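Local coordinates for BepC protein (Bartonella tribocorum, PDB 4WGJ) that probably transfers AMP from ATP to threonine or tyrosine side chains of target proteins, this chain being the part that carries its Fic domain, at residues 106-110 against 111-115. Numbering follows the deposited sequence.
Sequences PFAIG and PQIKK
Gln-112 folds back on the loop that leads into its own helix and ties itself to Ile-109 twice. Its OE1 takes the N-H of Ile-109 at 2.8 Å from Ile-109 N, an almost straight bond (171°), while its backbone N donates to Ile-109 O at 3.0 Å. With CG set beside its own backbone N (chi1 -68°) and the chain extended beyond, the amide runs alongside Ile-109 and reaches the loop N-H. OE1 has a second donor in a water that also donates to Phe-107 O, so the glutamine is linked to one more peptide of the loop.

Gly-110 makes the turn at a positive phi of 58°, a conformation that favours glycine. Its carbonyl accepts Ile-113 N at 3.0 Å, and a second water joins Gly-110 O to Lys-114 N, giving another N-H of the first helical turn a partner. Ala-108 supplies the apolar side of the turn: its CB lies 3.8 Å from Ile-113 CG1 and 3.9 Å from Gln-112 CB.

Phe-107, stacked on His-153, touches the bound ATP analogue. NH2 of Arg-81 makes a hydrogen bond to Ala-108 O, and Ile-113 rests on the loop at Arg-81 and Asp-82. The turn carries the chain from the loop after strand 92-93 into helix 111-126, and backbone hydrogen bonds tie Ala-108 to His-151 in helix 135-152 and Gly-110 to Pro-96, shortly after strand 92-93.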
ATOM      1  N   PRO A 106      11.546   8.088   8.467  1.00 16.25           N
ATOM      2  CA  PRO A 106      10.090   7.954   8.559  1.00 13.98           C
ATOM      3  C   PRO A 106       9.436   7.842   7.196  1.00 15.58           C
ATOM      4  O   PRO A 106      10.031   8.194   6.174  1.00 14.70           O
ATOM      5  CB  PRO A 106       9.662   9.257   9.238  1.00 17.19           C
ATOM      6  CG  PRO A 106      10.682  10.250   8.766  1.00 20.24           C
ATOM      7  CD  PRO A 106      11.984   9.490   8.617  1.00 18.83           C
ATOM      8  N   PHE A 107       8.195   7.376   7.179  1.00 15.02           N
ATOM      9  CA  PHE A 107       7.373   7.511   5.986  1.00 11.84           C
ATOM     10  C   PHE A 107       7.001   8.985   5.806  1.00 13.75           C
ATOM     11  O   PHE A 107       7.390   9.826   6.615  1.00 14.56           O
ATOM     12  CB  PHE A 107       6.124   6.633   6.093  1.00 10.59           C
ATOM     13  CG  PHE A 107       6.426   5.164   6.197  1.00 12.90           C
ATOM     14  CD1 PHE A 107       6.843   4.451   5.078  1.00 15.60           C
ATOM     15  CD2 PHE A 107       6.281   4.493   7.403  1.00 15.37           C
ATOM     16  CE1 PHE A 107       7.113   3.091   5.164  1.00 14.22           C
ATOM     17  CE2 PHE A 107       6.554   3.138   7.498  1.00 14.53           C
ATOM     18  CZ  PHE A 107       6.968   2.433   6.374  1.00 15.62           C
ATOM     19  N   ALA A 108       6.281   9.302   4.732  1.00 11.41           N
ATOM     20  CA  ALA A 108       5.811  10.666   4.499  1.00 10.26           C
ATOM     21  C   ALA A 108       5.076  11.159   5.749  1.00 14.03           C
ATOM     22  O   ALA A 108       4.294  10.419   6.345  1.00 12.24           O
ATOM     23  CB  ALA A 108       4.899  10.718   3.275  1.00 10.42           C
ATOM     24  N   ILE A 109       5.357  12.390   6.161  1.00 12.36           N
ATOM     25  CA  ILE A 109       4.739  12.940   7.364  1.00 12.49           C
ATOM     26  C   ILE A 109       3.697  13.988   7.046  1.00 13.74           C
ATOM     27  O   ILE A 109       4.001  14.995   6.403  1.00 16.23           O
ATOM     28  CB  ILE A 109       5.792  13.585   8.293  1.00 13.85           C
ATOM     29  CG1 ILE A 109       6.790  12.523   8.764  1.00 17.71           C
ATOM     30  CG2 ILE A 109       5.112  14.274   9.481  1.00 17.11           C
ATOM     31  CD1 ILE A 109       7.985  13.092   9.511  1.00 20.78           C
ATOM     32  N   GLY A 110       2.482  13.779   7.546  1.00 16.69           N
ATOM     33  CA  GLY A 110       1.456  14.809   7.509  1.00 16.26           C
ATOM     34  C   GLY A 110       1.165  15.264   6.096  1.00 15.28           C
ATOM     35  O   GLY A 110       0.810  14.444   5.254  1.00 16.25           O
ATOM     36  N   PRO A 111       1.353  16.570   5.817  1.00 17.80           N
ATOM     37  CA  PRO A 111       1.114  17.158   4.490  1.00 19.24           C
ATOM     38  C   PRO A 111       1.934  16.494   3.377  1.00 18.45           C
ATOM     39  O   PRO A 111       1.568  16.572   2.203  1.00 19.44           O
ATOM     40  CB  PRO A 111       1.542  18.626   4.668  1.00 19.70           C
ATOM     41  CG  PRO A 111       1.558  18.862   6.122  1.00 23.97           C
ATOM     42  CD  PRO A 111       1.886  17.556   6.770  1.00 19.22           C
ATOM     43  N   GLN A 112       3.037  15.848   3.737  1.00 16.19           N
ATOM     44  CA  GLN A 112       3.854  15.157   2.736  1.00 14.28           C
ATOM     45  C   GLN A 112       3.099  14.021   2.052  1.00 16.90           C
ATOM     46  O   GLN A 112       3.410  13.660   0.913  1.00 14.40           O
ATOM     47  CB  GLN A 112       5.123  14.587   3.369  1.00 16.24           C
ATOM     48  CG  GLN A 112       6.111  15.633   3.843  1.00 18.09           C
ATOM     49  CD  GLN A 112       7.361  15.022   4.453  1.00 21.98           C
ATOM     50  OE1 GLN A 112       7.369  13.860   4.864  1.00 18.19           O
ATOM     51  NE2 GLN A 112       8.430  15.814   4.523  1.00 29.76           N
ATOM     52  N   ILE A 113       2.135  13.427   2.746  1.00 14.03           N
ATOM     53  CA  ILE A 113       1.443  12.270   2.167  1.00 14.02           C
ATOM     54  C   ILE A 113       0.691  12.701   0.906  1.00 14.38           C
ATOM     55  O   ILE A 113       0.871  12.121  -0.166  1.00 14.91           O
ATOM     56  CB  ILE A 113       0.463  11.610   3.176  1.00 15.86           C
ATOM     57  CG1 ILE A 113       1.242  11.074   4.385  1.00 15.08           C
ATOM     58  CG2 ILE A 113      -0.347  10.493   2.485  1.00 13.97           C
ATOM     59  CD1 ILE A 113       0.372  10.760   5.598  1.00 15.84           C
ATOM     60  N   LYS A 114      -0.135  13.731   1.027  1.00 14.51           N
ATOM     61  CA  LYS A 114      -0.869  14.230  -0.131  1.00 16.07           C
ATOM     62  C   LYS A 114       0.064  14.748  -1.230  1.00 15.37           C
ATOM     63  O   LYS A 114      -0.203  14.558  -2.423  1.00 17.29           O
ATOM     64  CB  LYS A 114      -1.837  15.335   0.301  1.00 18.47           C
ATOM     65  CG  LYS A 114      -2.681  15.924  -0.819  1.00 28.28           C
ATOM     66  CD  LYS A 114      -3.624  16.996  -0.283  1.00 35.44           C
ATOM     67  CE  LYS A 114      -4.510  17.562  -1.386  1.00 44.29           C
ATOM     68  NZ  LYS A 114      -5.127  18.866  -1.010  1.00 47.62           N
ATOM     69  N   LYS A 115       1.138  15.431  -0.825  1.00 18.75           N
ATOM     70  CA  LYS A 115       2.069  16.022  -1.788  1.00 15.59           C
ATOM     71  C   LYS A 115       2.726  14.933  -2.613  1.00 16.26           C
ATOM     72  O   LYS A 115       2.841  15.045  -3.840  1.00 17.30           O
ATOM     73  CB  LYS A 115       3.133  16.863  -1.078  1.00 21.32           C
TER
HETATM   74  O   HOH W   1       9.166  11.899   5.728  1.00 26.89           O
HETATM   75  O   HOH W   2      -1.331  14.739   3.552  1.00 17.18           O